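Local coordinates for protein argininosuccinate lyase (Chelativorans sp., PDB 6RXA) that acts as a carbon-nitrogen lyase of the aspartase/fumarase superfamily that binds fumarate and probably splits argininosuccinate into fumarate and arginine, at residues Glu362-Met367 against His391-Ala396; Tyr267-Leu272 against Arg357-Glu362; His149-Met154 against Pro449-Val454; Val155-Arg160 against Ala256-Leu261. The protein carries 2 engineered substitutions. All coordinates share one frame; numbering follows the deposited sequence.

Contact 1: Glu362-Met367 against His391-Ala396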
# COMPACT_ATOMS: atom_id res chain seq x y z
N GLU A 362 -12.63 -25.73 31.99
CA GLU A 362 -13.47 -26.70 31.30
C GLU A 362 -13.09 -27.00 29.86
O GLU A 362 -13.41 -28.09 29.38
CB GLU A 362 -14.94 -26.24 31.33
CG GLU A 362 -15.49 -26.17 32.74
CD GLU A 362 -16.97 -25.87 32.79
OE1 GLU A 362 -17.56 -25.52 31.75
OE2 GLU A 362 -17.55 -25.99 33.89
N ASN A 363 -12.42 -26.09 29.14
CA ASN A 363 -12.32 -26.19 27.68
C ASN A 363 -10.96 -26.68 27.17
O ASN A 363 -10.63 -26.47 26.00
CB ASN A 363 -12.68 -24.87 27.02
CG ASN A 363 -14.14 -24.53 27.16
OD1 ASN A 363 -14.94 -25.33 27.61
ND2 ASN A 363 -14.50 -23.31 26.76
N TYR A 364 -10.18 -27.35 28.01
CA TYR A 364 -9.02 -28.17 27.64
C TYR A 364 -7.72 -27.39 27.48
O TYR A 364 -6.71 -28.00 27.03
CB TYR A 364 -9.27 -29.07 26.42
CG TYR A 364 -10.56 -29.86 26.53
CD1 TYR A 364 -10.70 -30.88 27.47
CD2 TYR A 364 -11.65 -29.56 25.72
CE1 TYR A 364 -11.89 -31.58 27.58
CE2 TYR A 364 -12.83 -30.26 25.83
CZ TYR A 364 -12.94 -31.27 26.75
OH TYR A 364 -14.13 -31.97 26.86
N SER A 365 -7.66 -26.12 27.86
CA SER A 365 -6.39 -25.40 27.84
C SER A 365 -5.38 -25.94 28.85
O SER A 365 -4.19 -25.60 28.76
CB SER A 365 -6.64 -23.91 28.07
OG SER A 365 -6.95 -23.65 29.42
N THR A 366 -5.81 -26.75 29.82
CA THR A 366 -4.89 -27.35 30.79
C THR A 366 -4.20 -28.60 30.28
O THR A 366 -3.45 -29.23 31.04
CB THR A 366 -5.66 -27.66 32.08
OG1 THR A 366 -6.79 -28.49 31.76
CG2 THR A 366 -6.14 -26.37 32.74
N MET A 367 -4.38 -28.99 29.02
CA MET A 367 -3.84 -30.27 28.58
C MET A 367 -2.31 -30.26 28.46
O MET A 367 -1.69 -31.33 28.57
CB MET A 367 -4.47 -30.71 27.26
CG MET A 367 -5.94 -31.05 27.37
SD MET A 367 -6.26 -32.42 28.49
CE MET A 367 -7.09 -31.57 29.83
N HIS A 391 -5.49 -38.09 22.78
CA HIS A 391 -6.54 -39.10 22.85
C HIS A 391 -7.47 -38.84 24.02
O HIS A 391 -8.69 -39.02 23.91
CB HIS A 391 -5.91 -40.49 22.95
CG HIS A 391 -6.87 -41.63 22.80
ND1 HIS A 391 -6.90 -42.44 21.68
CD2 HIS A 391 -7.84 -42.10 23.62
CE1 HIS A 391 -7.84 -43.35 21.81
NE2 HIS A 391 -8.43 -43.17 22.98
N VAL A 392 -6.92 -38.39 25.15
CA VAL A 392 -7.77 -38.00 26.27
C VAL A 392 -8.77 -36.95 25.82
O VAL A 392 -9.97 -37.05 26.08
CB VAL A 392 -6.92 -37.50 27.45
CG1 VAL A 392 -7.82 -36.87 28.50
CG2 VAL A 392 -6.09 -38.65 28.04
N VAL A 393 -8.29 -35.92 25.12
CA VAL A 393 -9.19 -34.85 24.70
C VAL A 393 -10.24 -35.37 23.74
O VAL A 393 -11.42 -35.02 23.83
CB VAL A 393 -8.41 -33.69 24.07
CG1 VAL A 393 -9.38 -32.66 23.48
CG2 VAL A 393 -7.53 -33.03 25.09
N ILE A 394 -9.82 -36.17 22.75
CA ILE A 394 -10.76 -36.69 21.77
C ILE A 394 -11.86 -37.48 22.46
O ILE A 394 -13.05 -37.27 22.21
CB ILE A 394 -10.02 -37.53 20.72
CG1 ILE A 394 -9.11 -36.62 19.87
CG2 ILE A 394 -11.00 -38.28 19.82
CD1 ILE A 394 -8.15 -37.36 18.98
N THR A 395 -11.47 -38.37 23.37
CA THR A 395 -12.45 -39.16 24.09
C THR A 395 -13.32 -38.27 24.98
O THR A 395 -14.54 -38.45 25.03
CB THR A 395 -11.74 -40.23 24.91
OG1 THR A 395 -10.93 -41.04 24.05
CG2 THR A 395 -12.76 -41.11 25.62
N ALA A 396 -12.71 -37.29 25.66
CA ALA A 396 -13.48 -36.44 26.56
C ALA A 396 -14.53 -35.65 25.80
O ALA A 396 -15.66 -35.48 26.29
CB ALA A 396 -12.55 -35.50 27.33
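Behind the helical turn that presses Val393 and Ala396 against Tyr364 and Met367, His391 O is gripped by two donors of one residue: Thr395 N, and Thr395 OG1 at 3.0 Å, which come from opposite faces of the carbonyl plane. The contact itself is apolar. With CG1 anti to the backbone N (chi1 173°), Val393 CG1 lies over one face of the Tyr364 ring, 4.3 Å from Tyr364 CG, while Val393 CG2 is pushed to 3.4 Å from Met367 CG, closer than two such carbons normally pack. Met367 SD follows at 3.7 Å from Val393 CG2, because the methionine chain is bent at chi2. The other face of the Tyr364 ring lies under Glu362 O, 4.0 Å above the ring centre, so the ring sits between the Glu362 carbonyl and the helix. Further out, Tyr364 CE1 comes to 4.0 Å from Ala396 CB, and the hydroxyl is hydrogen-bonded to Ile401 O, beyond the end of helix 382-399. Tyr364 has left-handed backbone angles just after helix 353-362 and opens a type I turn, closed by Met367 N to Tyr364 O, that leads into helix 367-378 of the argininosuccinate lyase C-terminal region. Gln285 of the second subunit packs on Tyr364, Met367 and Val393. With no hydrogen bond between the two segments, their fit depends on shape, and the tyrosine hydroxyl is satisfied beyond them.

Contact 2: Tyr267-Leu272 against Arg357-Glu362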
# COMPACT_ATOMS: atom_id res chain seq x y z
N TYR A 267 -18.43 -15.65 23.36
CA TYR A 267 -17.38 -15.74 24.36
C TYR A 267 -17.89 -15.23 25.70
O TYR A 267 -17.78 -15.90 26.73
CB TYR A 267 -16.17 -14.89 24.01
CG TYR A 267 -15.18 -15.34 22.94
CD1 TYR A 267 -15.59 -15.72 21.66
CD2 TYR A 267 -13.81 -15.26 23.18
CE1 TYR A 267 -14.68 -16.05 20.68
CE2 TYR A 267 -12.89 -15.58 22.20
CZ TYR A 267 -13.33 -15.97 20.95
OH TYR A 267 -12.43 -16.25 19.96
N GLN A 268 -18.42 -14.00 25.70
CA GLN A 268 -18.95 -13.31 26.88
C GLN A 268 -18.01 -13.39 28.07
O GLN A 268 -18.43 -13.55 29.22
CB GLN A 268 -20.38 -13.73 27.22
CG GLN A 268 -20.68 -15.20 27.19
CD GLN A 268 -22.15 -15.48 27.49
OE1 GLN A 268 -22.92 -14.56 27.76
NE2 GLN A 268 -22.53 -16.74 27.44
N VAL A 269 -16.71 -13.18 27.82
CA VAL A 269 -15.76 -13.11 28.93
C VAL A 269 -15.38 -11.68 29.30
O VAL A 269 -14.70 -11.48 30.32
CB VAL A 269 -14.49 -13.95 28.69
CG1 VAL A 269 -14.87 -15.44 28.64
CG2 VAL A 269 -13.80 -13.49 27.44
N ALA A 270 -15.80 -10.68 28.53
CA ALA A 270 -15.65 -9.30 28.94
C ALA A 270 -16.83 -8.52 28.36
O ALA A 270 -17.47 -8.95 27.40
CB ALA A 270 -14.34 -8.66 28.47
N GLU A 271 -17.09 -7.38 28.97
CA GLU A 271 -18.14 -6.48 28.50
C GLU A 271 -17.60 -5.06 28.48
O GLU A 271 -16.96 -4.62 29.44
CB GLU A 271 -19.36 -6.56 29.42
CG GLU A 271 -20.58 -5.83 28.87
CD GLU A 271 -21.86 -6.06 29.67
OE1 GLU A 271 -22.82 -5.30 29.44
OE2 GLU A 271 -21.92 -7.00 30.50
N LEU A 272 -17.85 -4.35 27.39
CA LEU A 272 -17.50 -2.95 27.34
C LEU A 272 -18.34 -2.16 28.33
O LEU A 272 -19.52 -2.46 28.55
CB LEU A 272 -17.80 -2.40 25.95
CG LEU A 272 -16.89 -2.88 24.83
CD1 LEU A 272 -17.42 -2.42 23.47
CD2 LEU A 272 -15.45 -2.39 25.02
N ARG A 357 -12.75 -17.99 34.28
CA ARG A 357 -12.28 -19.16 35.02
C ARG A 357 -12.95 -20.43 34.51
O ARG A 357 -12.30 -21.47 34.37
CB ARG A 357 -12.55 -18.97 36.51
CG ARG A 357 -11.97 -20.06 37.40
CD ARG A 357 -12.37 -19.81 38.87
NE ARG A 357 -12.51 -18.38 39.19
CZ ARG A 357 -13.66 -17.76 39.48
NH1 ARG A 357 -13.65 -16.45 39.75
NH2 ARG A 357 -14.80 -18.42 39.52
N GLN A 358 -14.26 -20.36 34.23
CA GLN A 358 -14.97 -21.54 33.75
C GLN A 358 -14.34 -22.08 32.47
O GLN A 358 -14.06 -23.28 32.36
CB GLN A 358 -16.44 -21.21 33.50
CG GLN A 358 -17.24 -22.37 32.95
CD GLN A 358 -18.69 -22.02 32.70
OE1 GLN A 358 -19.09 -20.86 32.79
NE2 GLN A 358 -19.50 -23.03 32.40
N TYR A 359 -14.13 -21.22 31.48
CA TYR A 359 -13.50 -21.67 30.25
C TYR A 359 -12.13 -22.28 30.54
O TYR A 359 -11.80 -23.35 30.02
CB TYR A 359 -13.34 -20.51 29.28
CG TYR A 359 -14.62 -20.02 28.65
CD1 TYR A 359 -15.82 -20.70 28.79
CD2 TYR A 359 -14.62 -18.85 27.92
CE1 TYR A 359 -16.99 -20.22 28.19
CE2 TYR A 359 -15.77 -18.38 27.32
CZ TYR A 359 -16.94 -19.05 27.46
OH TYR A 359 -18.09 -18.55 26.86
N ALA A 360 -11.33 -21.61 31.37
CA ALA A 360 -9.99 -22.11 31.66
C ALA A 360 -10.04 -23.51 32.27
O ALA A 360 -9.19 -24.36 31.98
CB ALA A 360 -9.24 -21.15 32.59
N ALA A 361 -11.03 -23.76 33.13
CA ALA A 361 -11.14 -25.03 33.81
C ALA A 361 -11.78 -26.11 32.94
O ALA A 361 -11.49 -27.30 33.14
CB ALA A 361 -12.00 -24.87 35.07
N GLU A 362 -12.63 -25.73 31.99
CA GLU A 362 -13.47 -26.70 31.30
C GLU A 362 -13.09 -27.00 29.86
O GLU A 362 -13.41 -28.09 29.38
CB GLU A 362 -14.94 -26.24 31.33
CG GLU A 362 -15.49 -26.17 32.74
CD GLU A 362 -16.97 -25.87 32.79
OE1 GLU A 362 -17.56 -25.52 31.75
OE2 GLU A 362 -17.55 -25.99 33.89
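Tyr359 points its ring from helix 353-362 at the bend Tyr267-Val269, meeting a carbonyl at its edge and a valine methyl obliquely. At the edge, Tyr359 OH donates to Tyr267 O over 2.7 Å. The oxygen lies near the ring plane, yet the hydroxyl is tilted 31° from the plane of the carbonyl it bonds, with a C=O...O angle of 125°. Glu266 O of the same chain lies close enough for a weak bond to this hydroxyl as well. Val269 crosses the ring aslant: its CG1, set anti to the carbonyl carbon (chi1 -65°), stands 3.3 Å from Tyr359 CE2 and 3.5 Å from Tyr359 CD2, a snug fit for a methyl against an aromatic carbon. The Tyr267 ring leads away from this helix to meet the ring of Tyr157. The bend carries the chain from the end of helix 236-262 into strand 270-271, which forms a small antiparallel pair with strand 350-351, and helix 353-362 follows that second strand, so Tyr359 joins the helix after one strand to the loop before the other. Replacing Tyr359 by an alanine would probably leave Tyr267 O without the hydroxyl that donates to it and open a gap beside Val269 CG1. On the same helix, Gln358 NE2 reaches one turn ahead to Glu362 OE1, 3.2 Å away; Glu362 OE1 lies close to the amide plane of Gln358, whereas Gln358 NE2 comes from above the carboxylate plane. Across the subunit boundary, Glu266 of the second subunit packs on Tyr359.

Contact 3: His149-Met154 against Pro449-Val454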
# COMPACT_ATOMS: atom_id res chain seq x y z
N HIS A 149 -5.40 -7.17 38.17
CA HIS A 149 -5.86 -8.42 37.58
C HIS A 149 -4.80 -9.51 37.58
O HIS A 149 -4.79 -10.37 36.70
CB HIS A 149 -6.44 -8.18 36.19
CG HIS A 149 -7.74 -7.45 36.25
ND1 HIS A 149 -8.92 -8.06 36.61
CD2 HIS A 149 -8.03 -6.14 36.10
CE1 HIS A 149 -9.89 -7.17 36.64
NE2 HIS A 149 -9.37 -5.99 36.33
N LEU A 150 -3.95 -9.53 38.61
CA LEU A 150 -2.94 -10.57 38.72
C LEU A 150 -3.54 -11.93 39.01
O LEU A 150 -2.89 -12.95 38.76
CB LEU A 150 -1.98 -10.22 39.86
CG LEU A 150 -1.16 -8.94 39.67
CD1 LEU A 150 -0.34 -8.62 40.92
CD2 LEU A 150 -0.26 -9.05 38.46
N ASP A 151 -4.75 -11.96 39.56
CA ASP A 151 -5.44 -13.19 39.92
C ASP A 151 -6.60 -13.51 38.98
O ASP A 151 -7.38 -14.43 39.26
CB ASP A 151 -6.00 -13.13 41.34
CG ASP A 151 -4.92 -13.00 42.40
OD1 ASP A 151 -3.80 -13.50 42.18
OD2 ASP A 151 -5.21 -12.39 43.45
N THR A 152 -6.77 -12.75 37.90
CA THR A 152 -7.91 -12.92 37.01
C THR A 152 -7.56 -13.99 35.98
O THR A 152 -7.16 -13.71 34.85
CB THR A 152 -8.29 -11.60 36.37
OG1 THR A 152 -8.62 -10.66 37.40
CG2 THR A 152 -9.48 -11.75 35.45
N VAL A 153 -7.73 -15.26 36.38
CA VAL A 153 -7.39 -16.37 35.50
C VAL A 153 -8.30 -16.39 34.28
O VAL A 153 -9.52 -16.19 34.37
CB VAL A 153 -7.44 -17.69 36.29
CG1 VAL A 153 -8.83 -17.98 36.81
CG2 VAL A 153 -6.96 -18.86 35.42
N MET A 154 -7.70 -16.64 33.12
CA MET A 154 -8.43 -16.67 31.86
C MET A 154 -7.53 -17.38 30.86
O MET A 154 -6.34 -17.56 31.11
CB MET A 154 -8.75 -15.27 31.36
CG MET A 154 -7.55 -14.51 30.82
SD MET A 154 -8.01 -12.87 30.18
CE MET A 154 -6.56 -12.49 29.18
N PRO A 449 2.81 -16.02 33.31
CA PRO A 449 1.62 -15.45 33.95
C PRO A 449 1.52 -15.56 35.47
O PRO A 449 0.60 -14.95 36.04
CB PRO A 449 0.46 -16.19 33.27
CG PRO A 449 1.06 -17.51 32.84
CD PRO A 449 2.46 -17.13 32.39
N ALA A 450 2.39 -16.29 36.15
CA ALA A 450 2.28 -16.36 37.60
C ALA A 450 2.28 -14.96 38.19
O ALA A 450 3.03 -14.09 37.73
CB ALA A 450 3.48 -17.14 38.16
N PRO A 451 1.46 -14.70 39.21
CA PRO A 451 1.39 -13.33 39.76
C PRO A 451 2.73 -12.70 40.12
O PRO A 451 2.92 -11.50 39.88
CB PRO A 451 0.49 -13.51 41.00
CG PRO A 451 -0.41 -14.62 40.64
CD PRO A 451 0.42 -15.58 39.78
N MET A 452 3.65 -13.45 40.73
CA MET A 452 4.93 -12.87 41.11
C MET A 452 5.71 -12.41 39.88
O MET A 452 6.40 -11.38 39.93
CB MET A 452 5.75 -13.87 41.93
CG MET A 452 5.29 -14.00 43.39
SD MET A 452 5.38 -12.47 44.35
CE MET A 452 3.77 -11.74 44.05
N SER A 453 5.58 -13.14 38.77
CA SER A 453 6.28 -12.78 37.55
C SER A 453 5.64 -11.56 36.90
O SER A 453 6.33 -10.65 36.44
CB SER A 453 6.27 -13.94 36.56
OG SER A 453 6.86 -15.10 37.12
N VAL A 454 4.31 -11.55 36.81
CA VAL A 454 3.64 -10.39 36.22
C VAL A 454 3.90 -9.15 37.07
O VAL A 454 4.13 -8.06 36.53
CB VAL A 454 2.14 -10.66 36.03
CG1 VAL A 454 1.45 -9.42 35.45
CG2 VAL A 454 1.93 -11.85 35.12
O HOH W 1 -0.79 -12.72 36.91
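A type I turn from His149 to Thr152 brings Leu150 beside Pro451 in the first turn of helix 451-500, with the two CA atoms 5.2 Å apart. Leu150 provides most of the grip. Its CG is anti to the carbonyl carbon (chi1 -64°), and from there CD2 reaches over to Val454 CG1 at 3.5 Å, a close methyl pair; the two side chains run past each other in opposite directions. Leu150 O touches Pro451 CG at 3.5 Å, and it also accepts a bond from a water, 2.8 Å away, which donates to Pro449 O as well, over another 2.8 Å. Asp151 sets off away from the helix, but its carboxylate turns back across the proline at about a right angle, leaving OD1 3.9 Å from Pro451 CG. Trp437 of helix 436-442 packs on both Asp151 and Pro451. The turn is pinned on its far side by His149 ND1 and Thr152 OG1, 2.7 Å apart in a hydrogen bond that either could donate. On the helix, Ala450 holds the N-cap position and its carbonyl receives Val454 N. A proline directly after the N-cap is a common way to start a helix, as its missing N-H costs no bond there, and here it starts the longest helix of the chain against the turn leading into strand 153-158.

Contact 4: Val155-Arg160 against Ala256-Leu261. With FMT (formic acid), chain C.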
# COMPACT_ATOMS: atom_id res chain seq x y z
N VAL A 155 -8.10 -17.78 29.73
CA VAL A 155 -7.28 -18.43 28.71
C VAL A 155 -6.66 -17.39 27.78
O VAL A 155 -7.23 -16.33 27.51
CB VAL A 155 -8.07 -19.49 27.91
CG1 VAL A 155 -8.73 -20.49 28.85
CG2 VAL A 155 -9.11 -18.84 27.01
N VAL A 156 -5.47 -17.72 27.30
CA VAL A 156 -4.87 -17.05 26.16
C VAL A 156 -5.17 -17.88 24.91
O VAL A 156 -5.31 -19.11 24.98
CB VAL A 156 -3.35 -16.84 26.36
CG1 VAL A 156 -2.59 -18.15 26.30
CG2 VAL A 156 -2.80 -15.85 25.31
N TYR A 157 -5.26 -17.21 23.77
CA TYR A 157 -5.57 -17.82 22.49
C TYR A 157 -4.34 -17.81 21.58
O TYR A 157 -3.52 -16.89 21.63
CB TYR A 157 -6.70 -17.03 21.77
CG TYR A 157 -8.00 -17.08 22.54
CD1 TYR A 157 -8.25 -16.18 23.56
CD2 TYR A 157 -8.94 -18.06 22.27
CE1 TYR A 157 -9.42 -16.24 24.30
CE2 TYR A 157 -10.10 -18.15 23.00
CZ TYR A 157 -10.34 -17.23 24.01
OH TYR A 157 -11.50 -17.31 24.76
N THR A 158 -4.23 -18.85 20.75
CA THR A 158 -3.40 -18.78 19.56
C THR A 158 -4.25 -19.28 18.39
O THR A 158 -5.03 -20.23 18.54
CB THR A 158 -2.11 -19.61 19.67
OG1 THR A 158 -2.43 -20.99 19.80
CG2 THR A 158 -1.28 -19.19 20.87
N GLN A 159 -4.14 -18.63 17.23
CA GLN A 159 -4.96 -19.01 16.07
C GLN A 159 -6.45 -19.01 16.40
O GLN A 159 -7.23 -19.79 15.85
CB GLN A 159 -4.52 -20.38 15.51
CG GLN A 159 -3.02 -20.47 15.23
CD GLN A 159 -2.60 -21.80 14.66
OE1 GLN A 159 -1.78 -22.49 15.25
NE2 GLN A 159 -3.13 -22.15 13.50
N ARG A 160 -6.88 -18.12 17.31
CA ARG A 160 -8.28 -17.98 17.72
C ARG A 160 -8.83 -19.26 18.34
O ARG A 160 -10.04 -19.52 18.31
CB ARG A 160 -9.17 -17.46 16.59
CG ARG A 160 -8.79 -16.06 16.14
CD ARG A 160 -9.62 -15.64 14.94
NE ARG A 160 -9.49 -14.23 14.62
CZ ARG A 160 -10.01 -13.65 13.55
NH1 ARG A 160 -10.59 -14.37 12.61
NH2 ARG A 160 -9.92 -12.32 13.41
N ALA A 256 -8.02 -4.06 20.05
CA ALA A 256 -9.44 -3.83 19.85
C ALA A 256 -10.13 -5.10 19.35
O ALA A 256 -11.22 -5.45 19.82
CB ALA A 256 -9.64 -2.69 18.86
N SER A 257 -9.51 -5.80 18.40
CA SER A 257 -10.09 -7.04 17.89
C SER A 257 -10.16 -8.09 18.99
O SER A 257 -11.17 -8.80 19.11
CB SER A 257 -9.26 -7.52 16.70
OG SER A 257 -9.91 -8.55 15.98
N GLU A 258 -9.11 -8.20 19.81
CA GLU A 258 -9.11 -9.16 20.91
C GLU A 258 -10.29 -8.92 21.84
O GLU A 258 -11.02 -9.85 22.20
CB GLU A 258 -7.81 -9.03 21.71
CG GLU A 258 -7.57 -10.19 22.66
CD GLU A 258 -6.65 -11.24 22.07
OE1 GLU A 258 -5.54 -10.86 21.64
OE2 GLU A 258 -7.04 -12.45 22.06
N ILE A 259 -10.48 -7.66 22.23
CA ILE A 259 -11.58 -7.29 23.13
C ILE A 259 -12.92 -7.51 22.45
O ILE A 259 -13.89 -7.93 23.09
CB ILE A 259 -11.40 -5.84 23.63
CG1 ILE A 259 -10.14 -5.74 24.49
CG2 ILE A 259 -12.63 -5.41 24.41
CD1 ILE A 259 -9.78 -4.31 24.90
N GLN A 260 -13.01 -7.22 21.16
CA GLN A 260 -14.25 -7.48 20.43
C GLN A 260 -14.62 -8.96 20.48
O GLN A 260 -15.79 -9.30 20.63
CB GLN A 260 -14.13 -6.98 19.00
CG GLN A 260 -15.48 -6.85 18.31
CD GLN A 260 -15.40 -6.24 16.94
OE1 GLN A 260 -14.31 -6.10 16.36
NE2 GLN A 260 -16.56 -5.90 16.38
N LEU A 261 -13.63 -9.85 20.34
CA LEU A 261 -13.94 -11.28 20.45
C LEU A 261 -14.31 -11.65 21.88
O LEU A 261 -15.30 -12.37 22.10
CB LEU A 261 -12.77 -12.12 19.91
CG LEU A 261 -12.46 -11.97 18.42
CD1 LEU A 261 -11.45 -13.05 17.97
CD2 LEU A 261 -13.73 -12.05 17.57
C FMT C . -0.52 -23.40 18.28
O1 FMT C . -1.56 -24.05 18.47
O2 FMT C . -0.37 -22.23 18.69
O HOH W 2 -5.31 -14.18 23.59
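Glu258 and Tyr157 bring helix 236-262 up to strand 153-158, the first strand of a two-stranded antiparallel hairpin whose turn, at Gln159 and Arg160, has left-handed backbone angles. From CB, the glutamate sends CG anti to the backbone N (chi1 -166°), then bends at chi2, 97°, so that the chain doubles toward the strand. CD carries the carboxylate plane to 31° from that of the Tyr157 ring. Of its oxygens, OE1 takes a hydrogen bond from Tyr171 OH, whereas OE2 faces the strand, 4.2 Å from Tyr157 CD1. Glu258 OE2 also accepts from a water at 2.9 Å, and that water in turn accepts from Tyr157 N at 3.0 Å, lying in the ring plane at the tyrosine's edge. Gln319 of the third subunit donates to the same OE2. The buried carboxylate is therefore satisfied at both oxygens, and the backbone N-H of the strand is linked to the helix without a direct bond. At the hairpin turn, Arg160 extends its chain until NE lies 4.1 Å from Leu261 CD1, the two side chains crossing at about a right angle; its charge is met by Glu317 of the third subunit. Thr158, a fumarate-binding residue, faces a bound formate, probably from the crystallisation liquor, that Lys286 and Asn288 of the second subunit and Asn113 of the third also hold. Its hydroxyl donates to it, Thr158 OG1 to formate O2, over 2.6 Å.

Contacts 1 and 4 are buried, whereas contacts 2 and 3 are partly open at their margins. Contacts 3 and 4 use successive parts of strand 153-158. Contacts 1 and 2 share Glu362, at the end of helix 353-362, and that helix also packs on the strand, Arg357 on Val153 and Ala360 on Val155. Chemistry changes with place: contact 1, in the C-terminal region, is wholly apolar between its segments; contact 2 adds one direct hydrogen bond; contacts 3 and 4 are bridged by water. Contact 4, closest to the chain's centre and touching two other subunits, has the most polar setting and alone includes a fumarate-binding residue.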